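Local coordinates for iminosuccinate reductase (Paracoccus denitrificans, PDB 6RQA), which catalyses the NADH-dependent reduction of iminosuccinate to L-aspartate, regenerating the amino donor of the beta-hydroxyaspartate cycle used for glyoxylate assimilation, at residues A45-M50 with T308-T313; A129-A134 with L317-V322; I140-P145 with A293-D298. All coordinates share one frame; numbering follows the deposited sequence.

Interaction 1. Residues A45-M50 with T308-T313. With NAD (nicotinamide-adenine-dinucleotide), chain C.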
loop_
_atom_site.group_PDB
_atom_site.type_symbol
_atom_site.label_atom_id
_atom_site.label_comp_id
_atom_site.label_asym_id
_atom_site.label_seq_id
_atom_site.Cartn_x
_atom_site.Cartn_y
_atom_site.Cartn_z
ATOM N N ALA A 45 -18.679 -14.802 -4.980
ATOM C CA ALA A 45 -18.641 -14.051 -6.229
ATOM C C ALA A 45 -17.230 -13.593 -6.570
ATOM O O ALA A 45 -16.873 -13.524 -7.751
ATOM C CB ALA A 45 -19.582 -12.850 -6.147
ATOM N N VAL A 46 -16.414 -13.284 -5.560
ATOM C CA VAL A 46 -15.063 -12.797 -5.825
ATOM C C VAL A 46 -14.178 -13.923 -6.350
ATOM O O VAL A 46 -13.309 -13.698 -7.202
ATOM C CB VAL A 46 -14.475 -12.133 -4.566
ATOM C CG1 VAL A 46 -13.112 -12.720 -4.212
ATOM C CG2 VAL A 46 -14.358 -10.635 -4.780
ATOM N N PHE A 47 -14.385 -15.148 -5.861
ATOM C CA PHE A 47 -13.647 -16.287 -6.400
ATOM C C PHE A 47 -13.978 -16.508 -7.869
ATOM O O PHE A 47 -13.094 -16.830 -8.672
ATOM C CB PHE A 47 -13.951 -17.546 -5.586
ATOM C CG PHE A 47 -13.053 -17.730 -4.396
ATOM C CD1 PHE A 47 -11.763 -18.204 -4.558
ATOM C CD2 PHE A 47 -13.499 -17.443 -3.115
ATOM C CE1 PHE A 47 -10.931 -18.381 -3.471
ATOM C CE2 PHE A 47 -12.670 -17.620 -2.021
ATOM C CZ PHE A 47 -11.386 -18.088 -2.199
ATOM N N ALA A 48 -15.246 -16.331 -8.244
ATOM C CA ALA A 48 -15.632 -16.492 -9.641
ATOM C C ALA A 48 -15.048 -15.382 -10.508
ATOM O O ALA A 48 -14.609 -15.636 -11.637
ATOM C CB ALA A 48 -17.155 -16.527 -9.762
ATOM N N SER A 49 -15.029 -14.148 -10.000
ATOM C CA SER A 49 -14.478 -13.038 -10.771
ATOM C C SER A 49 -12.985 -13.219 -11.012
ATOM O O SER A 49 -12.476 -12.868 -12.083
ATOM C CB SER A 49 -14.751 -11.714 -10.058
ATOM O OG SER A 49 -16.141 -11.491 -9.910
ATOM N N MET A 50 -12.265 -13.761 -10.025
ATOM C CA MET A 50 -10.840 -14.020 -10.208
ATOM C C MET A 50 -10.606 -15.114 -11.241
ATOM O O MET A 50 -9.662 -15.034 -12.035
ATOM C CB MET A 50 -10.198 -14.401 -8.876
ATOM C CG MET A 50 -10.188 -13.292 -7.844
ATOM S SD MET A 50 -9.563 -13.858 -6.250
ATOM C CE MET A 50 -7.902 -14.356 -6.701
ATOM N N THR A 308 -9.065 -33.636 -0.900
ATOM C CA THR A 308 -8.962 -32.317 -1.502
ATOM C C THR A 308 -8.483 -31.323 -0.454
ATOM O O THR A 308 -8.815 -31.436 0.730
ATOM C CB THR A 308 -10.303 -31.850 -2.082
ATOM O OG1 THR A 308 -11.294 -31.824 -1.047
ATOM C CG2 THR A 308 -10.759 -32.783 -3.195
ATOM N N ILE A 309 -7.690 -30.349 -0.894
ATOM C CA ILE A 309 -7.135 -29.328 -0.014
ATOM C C ILE A 309 -7.373 -27.963 -0.641
ATOM O O ILE A 309 -7.126 -27.771 -1.837
ATOM C CB ILE A 309 -5.631 -29.545 0.246
ATOM C CG1 ILE A 309 -5.394 -30.851 1.002
ATOM C CG2 ILE A 309 -5.047 -28.377 1.024
ATOM C CD1 ILE A 309 -3.935 -31.119 1.296
ATOM N N PHE A 310 -7.860 -27.020 0.160
ATOM C CA PHE A 310 -7.954 -25.619 -0.230
ATOM C C PHE A 310 -6.930 -24.828 0.570
ATOM O O PHE A 310 -7.031 -24.740 1.798
ATOM C CB PHE A 310 -9.358 -25.063 0.000
ATOM C CG PHE A 310 -9.430 -23.567 -0.099
ATOM C CD1 PHE A 310 -9.172 -22.928 -1.301
ATOM C CD2 PHE A 310 -9.749 -22.801 1.007
ATOM C CE1 PHE A 310 -9.231 -21.551 -1.398
ATOM C CE2 PHE A 310 -9.813 -21.423 0.918
ATOM C CZ PHE A 310 -9.553 -20.796 -0.287
ATOM N N ASP A 311 -5.949 -24.255 -0.129
ATOM C CA ASP A 311 -4.866 -23.511 0.513
ATOM C C ASP A 311 -5.276 -22.044 0.610
ATOM O O ASP A 311 -4.940 -21.208 -0.231
ATOM C CB ASP A 311 -3.566 -23.687 -0.262
ATOM C CG ASP A 311 -2.359 -23.175 0.497
ATOM O OD1 ASP A 311 -2.511 -22.787 1.674
ATOM O OD2 ASP A 311 -1.255 -23.163 -0.085
ATOM N N GLY A 312 -6.021 -21.734 1.667
ATOM C CA GLY A 312 -6.471 -20.375 1.898
ATOM C C GLY A 312 -5.387 -19.477 2.456
ATOM O O GLY A 312 -5.030 -19.581 3.634
ATOM N N THR A 313 -4.854 -18.587 1.618
ATOM C CA THR A 313 -3.800 -17.674 2.038
ATOM C C THR A 313 -4.305 -16.273 2.349
ATOM O O THR A 313 -3.658 -15.557 3.122
ATOM C CB THR A 313 -2.712 -17.579 0.960
ATOM O OG1 THR A 313 -3.263 -17.004 -0.231
ATOM C CG2 THR A 313 -2.159 -18.957 0.641
HETATM P PA NAD C . -4.725 -17.265 17.468
HETATM O O1A NAD C . -3.309 -17.070 17.933
HETATM O O2A NAD C . -6.023 -16.807 18.050
HETATM O O5B NAD C . -4.827 -18.976 17.737
HETATM C C5B NAD C . -3.637 -19.521 17.320
HETATM C C4B NAD C . -3.717 -21.018 17.460
HETATM O O4B NAD C . -2.560 -21.579 16.869
HETATM C C3B NAD C . -3.645 -21.288 18.960
HETATM O O3B NAD C . -4.970 -21.311 19.382
HETATM C C2B NAD C . -2.985 -22.671 18.998
HETATM O O2B NAD C . -3.912 -23.697 18.874
HETATM C C1B NAD C . -2.111 -22.663 17.680
HETATM N N9A NAD C . -0.701 -22.390 17.976
HETATM C C8A NAD C . -0.099 -21.274 18.587
HETATM N N7A NAD C . 1.225 -21.387 18.682
HETATM C C5A NAD C . 1.513 -22.637 18.104
HETATM C C6A NAD C . 2.727 -23.345 17.897
HETATM N N6A NAD C . 3.905 -22.791 18.300
HETATM N N1A NAD C . 2.718 -24.578 17.295
HETATM C C2A NAD C . 1.494 -25.066 16.921
HETATM N N3A NAD C . 0.267 -24.514 17.047
HETATM C C4A NAD C . 0.319 -23.280 17.656
HETATM O O3 NAD C . -4.474 -17.009 15.897
HETATM P PN NAD C . -5.775 -16.678 15.052
HETATM O O1N NAD C . -7.028 -17.502 15.219
HETATM O O2N NAD C . -5.607 -15.210 14.885
HETATM O O5D NAD C . -5.383 -17.120 13.371
HETATM C C5D NAD C . -4.576 -18.216 13.437
HETATM C C4D NAD C . -3.901 -18.387 12.099
HETATM O O4D NAD C . -4.823 -17.969 11.069
HETATM C C3D NAD C . -2.701 -17.395 12.064
HETATM O O3D NAD C . -1.612 -18.138 11.645
HETATM C C2D NAD C . -3.132 -16.366 11.004
HETATM O O2D NAD C . -2.110 -15.961 10.157
HETATM C C1D NAD C . -4.055 -17.263 10.146
HETATM N N1N NAD C . -5.003 -16.390 9.346
HETATM C C2N NAD C . -5.226 -16.778 8.056
HETATM C C3N NAD C . -6.084 -16.027 7.255
HETATM C C7N NAD C . -6.272 -16.523 5.860
HETATM O O7N NAD C . -6.995 -15.943 5.057
HETATM N N7N NAD C . -5.593 -17.667 5.519
HETATM C C4N NAD C . -6.701 -14.891 7.779
HETATM C C5N NAD C . -6.455 -14.518 9.095
HETATM C C6N NAD C . -5.591 -15.281 9.890
#
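F47 and F310 meet ring to ring where helix 36-51 packs beside the Rossmann-type NAD-binding domain. F310 sits on strand 307-311 of its parallel sheet. F47 comes from the helix. These two side chains make up the whole direct contact of the pair, and both are buried. They approach from opposite directions and meet at their far carbons. F47 CZ lies 3.8 Å from F310 CZ and 4.2 Å from F310 CE1. The ring centroids are 5.9 Å apart and the planes are turned 69° to each other. The pair is oblique, neither a stack nor a T-shaped pair, so the hold is apolar packing of the ring ends. F310 CG is anti to the backbone N (chi1 167°), which carries the ring out from the strand to the helix. The contact is small, and other residues complete the surroundings: F47 also packs on A135 and Q318, while F310 touches S139 and M240, a residue that binds NAD.

The chain turns directly after F310. D311 is the centre of an inverse gamma turn, with a weak bond from G312 N to F310 O. The turn folds G312 back over the aromatic side chain: G312 N stands 3.8 Å above one face of the F310 ring, toward its rim. D311 is held by S268, E273 and C274 through its carboxylate. The F310 ring thus meets F47 and also lies under the G312 backbone, next to the cofactor. There the nicotinamide carboxamide N7N of NAD donates to G312 O at 2.7 Å, with an N-H...O angle of 137°.

Interaction 2. Residues A129-A134 with L317-V322. With NAD (nicotinamide-adenine-dinucleotide), chain C.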
loop_
_atom_site.group_PDB
_atom_site.type_symbol
_atom_site.label_atom_id
_atom_site.label_comp_id
_atom_site.label_asym_id
_atom_site.label_seq_id
_atom_site.Cartn_x
_atom_site.Cartn_y
_atom_site.Cartn_z
ATOM N N ALA A 129 -11.766 -11.794 9.767
ATOM C CA ALA A 129 -12.199 -13.102 10.248
ATOM C C ALA A 129 -13.414 -13.600 9.478
ATOM O O ALA A 129 -13.538 -14.800 9.207
ATOM C CB ALA A 129 -12.499 -13.040 11.746
ATOM N N LEU A 130 -14.318 -12.692 9.108
ATOM C CA LEU A 130 -15.526 -13.095 8.395
ATOM C C LEU A 130 -15.206 -13.592 6.989
ATOM O O LEU A 130 -15.673 -14.662 6.583
ATOM C CB LEU A 130 -16.519 -11.935 8.346
ATOM C CG LEU A 130 -17.227 -11.622 9.664
ATOM C CD1 LEU A 130 -18.149 -10.430 9.498
ATOM C CD2 LEU A 130 -17.996 -12.838 10.163
ATOM N N ARG A 131 -14.416 -12.828 6.226
ATOM C CA ARG A 131 -14.111 -13.258 4.862
ATOM C C ARG A 131 -13.207 -14.484 4.851
ATOM O O ARG A 131 -13.272 -15.288 3.914
ATOM C CB ARG A 131 -13.492 -12.110 4.053
ATOM C CG ARG A 131 -12.215 -11.486 4.617
ATOM C CD ARG A 131 -10.957 -12.227 4.185
ATOM N NE ARG A 131 -9.770 -11.382 4.255
ATOM C CZ ARG A 131 -8.524 -11.838 4.199
ATOM N NH1 ARG A 131 -7.504 -10.994 4.262
ATOM N NH2 ARG A 131 -8.297 -13.140 4.089
ATOM N N THR A 132 -12.364 -14.645 5.875
ATOM C CA THR A 132 -11.559 -15.858 5.982
ATOM C C THR A 132 -12.442 -17.074 6.222
ATOM O O THR A 132 -12.240 -18.129 5.609
ATOM C CB THR A 132 -10.531 -15.714 7.105
ATOM O OG1 THR A 132 -9.773 -14.514 6.913
ATOM C CG2 THR A 132 -9.585 -16.904 7.118
ATOM N N ALA A 133 -13.431 -16.941 7.107
ATOM C CA ALA A 133 -14.383 -18.024 7.319
ATOM C C ALA A 133 -15.246 -18.243 6.082
ATOM O O ALA A 133 -15.612 -19.381 5.767
ATOM C CB ALA A 133 -15.251 -17.724 8.539
ATOM N N ALA A 134 -15.579 -17.166 5.368
ATOM C CA ALA A 134 -16.361 -17.311 4.147
ATOM C C ALA A 134 -15.571 -18.047 3.074
ATOM O O ALA A 134 -16.123 -18.895 2.362
ATOM C CB ALA A 134 -16.810 -15.940 3.645
ATOM N N LEU A 317 -8.844 -8.873 -2.430
ATOM C CA LEU A 317 -10.186 -8.769 -2.997
ATOM C C LEU A 317 -11.244 -9.283 -2.029
ATOM O O LEU A 317 -12.370 -8.772 -2.013
ATOM C CB LEU A 317 -10.266 -9.529 -4.321
ATOM C CG LEU A 317 -9.528 -8.938 -5.526
ATOM C CD1 LEU A 317 -9.636 -9.873 -6.718
ATOM C CD2 LEU A 317 -10.063 -7.559 -5.879
ATOM N N GLN A 318 -10.906 -10.292 -1.221
ATOM C CA GLN A 318 -11.840 -10.770 -0.207
ATOM C C GLN A 318 -12.185 -9.667 0.785
ATOM O O GLN A 318 -13.355 -9.483 1.140
ATOM C CB GLN A 318 -11.252 -11.983 0.514
ATOM C CG GLN A 318 -11.102 -13.210 -0.367
ATOM C CD GLN A 318 -10.190 -14.257 0.243
ATOM O OE1 GLN A 318 -9.383 -13.957 1.121
ATOM N NE2 GLN A 318 -10.313 -15.493 -0.224
ATOM N N ASP A 319 -11.176 -8.916 1.236
ATOM C CA ASP A 319 -11.432 -7.778 2.112
ATOM C C ASP A 319 -12.235 -6.700 1.394
ATOM O O ASP A 319 -13.156 -6.112 1.972
ATOM C CB ASP A 319 -10.111 -7.204 2.624
ATOM C CG ASP A 319 -9.262 -8.238 3.335
ATOM O OD1 ASP A 319 -9.750 -8.839 4.316
ATOM O OD2 ASP A 319 -8.109 -8.455 2.906
ATOM N N LEU A 320 -11.900 -6.428 0.130
ATOM C CA LEU A 320 -12.614 -5.399 -0.618
ATOM C C LEU A 320 -14.076 -5.772 -0.818
ATOM O O LEU A 320 -14.967 -4.929 -0.663
ATOM C CB LEU A 320 -11.934 -5.161 -1.966
ATOM C CG LEU A 320 -10.506 -4.610 -1.943
ATOM C CD1 LEU A 320 -9.990 -4.409 -3.359
ATOM C CD2 LEU A 320 -10.442 -3.311 -1.158
ATOM N N ALA A 321 -14.343 -7.036 -1.158
ATOM C CA ALA A 321 -15.715 -7.455 -1.422
ATOM C C ALA A 321 -16.573 -7.382 -0.167
ATOM O O ALA A 321 -17.726 -6.939 -0.221
ATOM C CB ALA A 321 -15.731 -8.871 -1.995
ATOM N N VAL A 322 -16.028 -7.809 0.973
ATOM C CA VAL A 322 -16.820 -7.817 2.196
ATOM C C VAL A 322 -16.959 -6.407 2.763
ATOM O O VAL A 322 -17.932 -6.112 3.467
ATOM C CB VAL A 322 -16.210 -8.792 3.219
ATOM C CG1 VAL A 322 -14.950 -8.209 3.848
ATOM C CG2 VAL A 322 -17.228 -9.162 4.283
HETATM P PA NAD C . -4.725 -17.265 17.468
HETATM O O1A NAD C . -3.309 -17.070 17.933
HETATM O O2A NAD C . -6.023 -16.807 18.050
HETATM O O5B NAD C . -4.827 -18.976 17.737
HETATM C C5B NAD C . -3.637 -19.521 17.320
HETATM C C4B NAD C . -3.717 -21.018 17.460
HETATM O O4B NAD C . -2.560 -21.579 16.869
HETATM C C3B NAD C . -3.645 -21.288 18.960
HETATM O O3B NAD C . -4.970 -21.311 19.382
HETATM C C2B NAD C . -2.985 -22.671 18.998
HETATM O O2B NAD C . -3.912 -23.697 18.874
HETATM C C1B NAD C . -2.111 -22.663 17.680
HETATM N N9A NAD C . -0.701 -22.390 17.976
HETATM C C8A NAD C . -0.099 -21.274 18.587
HETATM N N7A NAD C . 1.225 -21.387 18.682
HETATM C C5A NAD C . 1.513 -22.637 18.104
HETATM C C6A NAD C . 2.727 -23.345 17.897
HETATM N N6A NAD C . 3.905 -22.791 18.300
HETATM N N1A NAD C . 2.718 -24.578 17.295
HETATM C C2A NAD C . 1.494 -25.066 16.921
HETATM N N3A NAD C . 0.267 -24.514 17.047
HETATM C C4A NAD C . 0.319 -23.280 17.656
HETATM O O3 NAD C . -4.474 -17.009 15.897
HETATM P PN NAD C . -5.775 -16.678 15.052
HETATM O O1N NAD C . -7.028 -17.502 15.219
HETATM O O2N NAD C . -5.607 -15.210 14.885
HETATM O O5D NAD C . -5.383 -17.120 13.371
HETATM C C5D NAD C . -4.576 -18.216 13.437
HETATM C C4D NAD C . -3.901 -18.387 12.099
HETATM O O4D NAD C . -4.823 -17.969 11.069
HETATM C C3D NAD C . -2.701 -17.395 12.064
HETATM O O3D NAD C . -1.612 -18.138 11.645
HETATM C C2D NAD C . -3.132 -16.366 11.004
HETATM O O2D NAD C . -2.110 -15.961 10.157
HETATM C C1D NAD C . -4.055 -17.263 10.146
HETATM N N1N NAD C . -5.003 -16.390 9.346
HETATM C C2N NAD C . -5.226 -16.778 8.056
HETATM C C3N NAD C . -6.084 -16.027 7.255
HETATM C C7N NAD C . -6.272 -16.523 5.860
HETATM O O7N NAD C . -6.995 -15.943 5.057
HETATM N N7N NAD C . -5.593 -17.667 5.519
HETATM C C4N NAD C . -6.701 -14.891 7.779
HETATM C C5N NAD C . -6.455 -14.518 9.095
HETATM C C6N NAD C . -5.591 -15.281 9.890
#
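R131 of helix 125-143 and D319 of helix 316-333 form a buried salt bridge. R131 grips the carboxylate side-on, through NE and NH1. The guanidinium and carboxylate planes are 57° apart, so the two bonds differ. NE donates to D319 OD1 at 2.5 Å and nearly straight (165°). OD1 lies in the guanidinium plane at its edge, but NE meets OD1 from above the carboxylate plane. NH1 donates to the syn lone pair of D319 OD2 at 2.9 Å; OD2 is tilted from the guanidinium plane. A further weak bond runs from NH1 to OD1.

The R131 chain bends at chi2 (86°), which lays its outer half across Q318 at about a right angle. R131 CD rests 3.7 Å from Q318 CB. Q318 OE1 comes 3.3 Å from R131 NH2, but the angle is too poor for a hydrogen bond; OE1 is instead taken by V315 N. V322 CG1 packs loosely on R131 CB, 4.2 Å away.

D319 OD1 also forms a salt bridge with K88, probably the catalytic proton donor/acceptor. On the cofactor side, R131 NH2 lies 3.2 Å from NAD O7N. Next to it, T132 OG1 is 3.2 Å from NAD C4N, the hydride-transfer carbon. The paired R131 and D319 thus join the nicotinamide pocket to the probable catalytic lysine, in the active site of this ornithine cyclodeaminase/mu-crystallin family enzyme.

Interaction 3. Residues I140-P145 with A293-D298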
loop_
_atom_site.group_PDB
_atom_site.type_symbol
_atom_site.label_atom_id
_atom_site.label_comp_id
_atom_site.label_asym_id
_atom_site.label_seq_id
_atom_site.Cartn_x
_atom_site.Cartn_y
_atom_site.Cartn_z
ATOM N N ILE A 140 -15.811 -25.547 1.035
ATOM C CA ILE A 140 -16.639 -26.645 1.524
ATOM C C ILE A 140 -17.803 -26.892 0.572
ATOM O O ILE A 140 -18.071 -28.031 0.174
ATOM C CB ILE A 140 -17.129 -26.355 2.954
ATOM C CG1 ILE A 140 -15.957 -26.370 3.935
ATOM C CG2 ILE A 140 -18.189 -27.363 3.373
ATOM C CD1 ILE A 140 -16.354 -26.057 5.358
ATOM N N LYS A 141 -18.502 -25.824 0.181
ATOM C CA LYS A 141 -19.663 -25.976 -0.690
ATOM C C LYS A 141 -19.304 -26.642 -2.013
ATOM O O LYS A 141 -20.119 -27.386 -2.572
ATOM C CB LYS A 141 -20.308 -24.613 -0.942
ATOM C CG LYS A 141 -21.535 -24.658 -1.840
ATOM C CD LYS A 141 -22.020 -23.260 -2.180
ATOM C CE LYS A 141 -23.172 -23.297 -3.171
ATOM N NZ LYS A 141 -23.627 -21.927 -3.538
ATOM N N TYR A 142 -18.094 -26.408 -2.522
ATOM C CA TYR A 142 -17.716 -26.886 -3.844
ATOM C C TYR A 142 -16.762 -28.073 -3.837
ATOM O O TYR A 142 -16.528 -28.657 -4.901
ATOM C CB TYR A 142 -17.088 -25.744 -4.662
ATOM C CG TYR A 142 -18.080 -24.690 -5.106
ATOM C CD1 TYR A 142 -18.841 -24.865 -6.255
ATOM C CD2 TYR A 142 -18.255 -23.520 -4.379
ATOM C CE1 TYR A 142 -19.751 -23.907 -6.667
ATOM C CE2 TYR A 142 -19.162 -22.554 -4.782
ATOM C CZ TYR A 142 -19.906 -22.754 -5.927
ATOM O OH TYR A 142 -20.809 -21.797 -6.332
ATOM N N LEU A 143 -16.207 -28.457 -2.683
ATOM C CA LEU A 143 -15.226 -29.536 -2.642
ATOM C C LEU A 143 -15.471 -30.591 -1.569
ATOM O O LEU A 143 -14.803 -31.629 -1.601
ATOM C CB LEU A 143 -13.810 -28.969 -2.450
ATOM C CG LEU A 143 -13.317 -27.951 -3.479
ATOM C CD1 LEU A 143 -11.993 -27.350 -3.040
ATOM C CD2 LEU A 143 -13.189 -28.590 -4.855
ATOM N N ALA A 144 -16.390 -30.369 -0.633
ATOM C CA ALA A 144 -16.595 -31.330 0.439
ATOM C C ALA A 144 -17.159 -32.641 -0.107
ATOM O O ALA A 144 -17.895 -32.648 -1.098
ATOM C CB ALA A 144 -17.541 -30.768 1.496
ATOM N N PRO A 145 -16.819 -33.767 0.521
ATOM C CA PRO A 145 -17.384 -35.048 0.086
ATOM C C PRO A 145 -18.900 -35.056 0.212
ATOM O O PRO A 145 -19.480 -34.371 1.057
ATOM C CB PRO A 145 -16.737 -36.063 1.037
ATOM C CG PRO A 145 -15.492 -35.390 1.520
ATOM C CD PRO A 145 -15.832 -33.934 1.600
ATOM N N ALA A 293 -12.106 -21.396 -10.107
ATOM C CA ALA A 293 -12.438 -22.110 -11.335
ATOM C C ALA A 293 -13.515 -23.159 -11.094
ATOM O O ALA A 293 -14.301 -23.463 -11.999
ATOM C CB ALA A 293 -11.185 -22.757 -11.926
ATOM N N VAL A 294 -13.568 -23.722 -9.885
ATOM C CA VAL A 294 -14.658 -24.624 -9.535
ATOM C C VAL A 294 -15.957 -23.845 -9.373
ATOM O O VAL A 294 -17.033 -24.312 -9.768
ATOM C CB VAL A 294 -14.309 -25.413 -8.260
ATOM C CG1 VAL A 294 -15.400 -26.423 -7.939
ATOM C CG2 VAL A 294 -12.963 -26.100 -8.415
ATOM N N VAL A 295 -15.877 -22.644 -8.796
ATOM C CA VAL A 295 -17.070 -21.827 -8.602
ATOM C C VAL A 295 -17.613 -21.347 -9.942
ATOM O O VAL A 295 -18.830 -21.333 -10.165
ATOM C CB VAL A 295 -16.760 -20.649 -7.659
ATOM C CG1 VAL A 295 -18.015 -19.832 -7.397
ATOM C CG2 VAL A 295 -16.162 -21.156 -6.355
ATOM N N ALA A 296 -16.727 -20.956 -10.856
ATOM C CA ALA A 296 -17.132 -20.456 -12.163
ATOM C C ALA A 296 -17.543 -21.560 -13.128
ATOM O O ALA A 296 -17.884 -21.258 -14.278
ATOM C CB ALA A 296 -16.004 -19.627 -12.783
ATOM N N GLY A 297 -17.515 -22.820 -12.702
ATOM C CA GLY A 297 -17.916 -23.922 -13.549
ATOM C C GLY A 297 -16.863 -24.422 -14.514
ATOM O O GLY A 297 -17.139 -25.363 -15.269
ATOM N N ASP A 298 -15.667 -23.831 -14.517
ATOM C CA ASP A 298 -14.613 -24.265 -15.427
ATOM C C ASP A 298 -13.856 -25.484 -14.916
ATOM O O ASP A 298 -13.222 -26.180 -15.716
ATOM C CB ASP A 298 -13.630 -23.119 -15.681
ATOM C CG ASP A 298 -14.281 -21.931 -16.366
ATOM O OD1 ASP A 298 -15.101 -21.246 -15.721
ATOM O OD2 ASP A 298 -13.971 -21.684 -17.551
#
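Y142 lies against V294 and V295, and its ring carries most of the contact. The Y142 ring is turned so that V295 CG2 sits over one face. CG2 is 3.9 Å from the ring centroid and 22° off the normal, a CH-pi contact. K141 CG stands over the opposite face, near the rim, so the ring is flanked on both faces. Y142 CG is anti to the carbonyl carbon (chi1 -72°), and this directs the ring toward helix 291-295.

The two valines share one rotamer and use their methyls differently. In V295, CG1 is anti to the backbone N (chi1 -177°) and reaches the phenol end, 3.6 Å from Y142 OH. Its CG2 takes the ring. In V294, CG1 meets the root of the tyrosine, 3.7 Å from Y142 CB. V294 CG2 turns to L143 and comes 4.4 Å from L143 CD2, a looser touch.

The polar end of Y142 is held from a third element: OH is hydrogen-bonded to E44 OE1 of helix 36-51. E44 OE1 is also paired with K141 NZ. With an alanine in place of Y142, V295 CG2 would lose the ring face it rests on, and E44 is likely to be left without its phenol partner.

Past the valines, the chain leaves the helix at G297, whose positive phi suits glycine. Weak bonds from G297 N to V294 O and from D298 N to A293 O close the last turn. This is plain packing of the C-terminal part of helix 125-143 against a short helix capped by a Schellman motif.

Interaction 1 lies between the others: its centre is about 11 Å from that of interaction 2 and about 9 Å from that of interaction 3. The centres of interactions 2 and 3 are about 18 Å apart and their nearest atoms about 7 Å, yet both use helix 125-143. Helix 36-51 binds the set together. It brings V46, F47 and M50 against helix 316-333, and A48 against V295. Along the chain, segments of interactions 1 and 2 alternate, while both segments of interaction 3 fall between those of interaction 1. Strand 307-311 leads through the G312 loop into helix 316-333. Interactions 1 and 2 touch NAD at its nicotinamide end; interaction 3 is packing farther from the cofactor.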